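Local coordinates for flagellin (Burkholderia pseudomallei, PDB 4CFI), which is the flagellin FliC, the subunit that polymerises into the filament of the bacterial flagellum, at residues L222-S225 with G229-Q232. Sequence-based numbering, arbitrary orientation.
Sequences LDIS and GAYQ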
loop_
_atom_site.group_PDB
_atom_site.type_symbol
_atom_site.label_atom_id
_atom_site.label_comp_id
_atom_site.label_asym_id
_atom_site.label_seq_id
_atom_site.Cartn_x
_atom_site.Cartn_y
_atom_site.Cartn_z
ATOM N N LEU A 222 -4.947 -0.804 -10.604
ATOM C CA LEU A 222 -5.003 0.567 -10.123
ATOM C C LEU A 222 -5.791 1.469 -11.052
ATOM O O LEU A 222 -5.691 1.385 -12.278
ATOM C CB LEU A 222 -3.603 1.129 -9.932
ATOM C CG LEU A 222 -2.793 0.419 -8.835
ATOM C CD1 LEU A 222 -1.399 1.006 -8.764
ATOM C CD2 LEU A 222 -3.502 0.508 -7.483
ATOM N N ASP A 223 -6.569 2.357 -10.441
ATOM C CA ASP A 223 -7.337 3.349 -11.191
ATOM C C ASP A 223 -7.374 4.625 -10.364
ATOM O O ASP A 223 -7.918 4.625 -9.255
ATOM C CB ASP A 223 -8.736 2.801 -11.519
ATOM C CG ASP A 223 -9.549 3.747 -12.366
ATOM O OD1 ASP A 223 -9.497 4.931 -12.095
ATOM O OD2 ASP A 223 -10.224 3.304 -13.314
ATOM N N ILE A 224 -6.785 5.691 -10.905
ATOM C CA ILE A 224 -6.616 6.954 -10.171
ATOM C C ILE A 224 -7.679 7.991 -10.523
ATOM O O ILE A 224 -7.568 9.146 -10.138
ATOM C CB ILE A 224 -5.182 7.546 -10.326
ATOM C CG1 ILE A 224 -4.906 8.000 -11.771
ATOM C CG2 ILE A 224 -4.163 6.516 -9.850
ATOM C CD1 ILE A 224 -3.625 8.789 -11.935
ATOM N N SER A 225 -8.723 7.560 -11.226
ATOM C CA SER A 225 -9.756 8.465 -11.689
ATOM C C SER A 225 -10.750 8.837 -10.594
ATOM O O SER A 225 -11.656 9.622 -10.860
ATOM C CB SER A 225 -10.496 7.874 -12.907
ATOM O OG SER A 225 -11.341 6.806 -12.554
ATOM N N GLY A 229 -9.331 5.778 -5.328
ATOM C CA GLY A 229 -8.457 4.990 -6.187
ATOM C C GLY A 229 -7.051 5.540 -6.272
ATOM O O GLY A 229 -6.087 4.787 -6.320
ATOM N N ALA A 230 -6.922 6.859 -6.281
ATOM C CA ALA A 230 -5.621 7.518 -6.250
ATOM C C ALA A 230 -4.860 7.227 -4.949
ATOM O O ALA A 230 -3.648 6.954 -4.961
ATOM C CB ALA A 230 -5.770 9.016 -6.479
ATOM N N TYR A 231 -5.567 7.307 -3.819
ATOM C CA TYR A 231 -4.959 6.957 -2.546
ATOM C C TYR A 231 -4.555 5.476 -2.497
ATOM O O TYR A 231 -3.469 5.147 -1.978
ATOM C CB TYR A 231 -5.889 7.289 -1.381
ATOM C CG TYR A 231 -6.162 8.773 -1.146
ATOM C CD1 TYR A 231 -5.263 9.765 -1.536
ATOM C CD2 TYR A 231 -7.313 9.176 -0.471
ATOM C CE1 TYR A 231 -5.527 11.106 -1.288
ATOM C CE2 TYR A 231 -7.581 10.519 -0.216
ATOM C CZ TYR A 231 -6.682 11.475 -0.614
ATOM O OH TYR A 231 -6.961 12.812 -0.374
ATOM N N GLN A 232 -5.401 4.585 -3.016
ATOM C CA GLN A 232 -5.026 3.175 -3.102
ATOM C C GLN A 232 -3.761 2.996 -3.940
ATOM O O GLN A 232 -2.898 2.191 -3.582
ATOM C CB GLN A 232 -6.156 2.362 -3.720
ATOM C CG GLN A 232 -7.345 2.143 -2.799
ATOM C CD GLN A 232 -8.499 1.477 -3.527
ATOM O OE1 GLN A 232 -8.962 1.988 -4.552
ATOM N NE2 GLN A 232 -8.980 0.348 -3.011
HETATM O O HOH W 1 -6.767 2.201 -7.494
#
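Gly-229, in the first turn of helix 227-257, meets the chain leading into that helix: with no side chain, it brings its CA 3.1 Å from Asp-223 O, a CA-H...O contact bent to 132° at the hydrogen. Water 1 accepts from Asp-223 N at 3.0 Å and can donate to Gly-229 O at 2.9 Å, one of several acceptors competing for its protons. Ala-230 comes next, its CB 4.2 Å from Ile-224 CB. With CG1 of Ile-224 between its backbone N and carbonyl carbon (chi1 67°), CG2 falls beside that N and reaches Ala-230 CA at 4.0 Å; the side chain also packs on Leu-26, Ala-30, Leu-43, Val-47 and Ala-233. Leu-222 CD2 touches Gln-232 O at 4.3 Å, while Gln-232 OE1 bonds to Gln-217 NE2 and its NE2 to Ala-212 O. Asp-223 OD1 closes an Asx turn, taking Ser-225 N at 2.9 Å almost head-on and Ser-225 OG at 2.7 Å on the syn side, tilted 21° out of the carboxylate plane. Gln-44 of helix 37-60 bonds Leu-222 O and Ile-224 N, tying the loop to that helix; Thr-226 OG1 bonds Gly-229 N. No direct hydrogen bond joins 222-225 to 229-232, so their buried contact rests on water-linked backbone polar atoms and otherwise weak contacts.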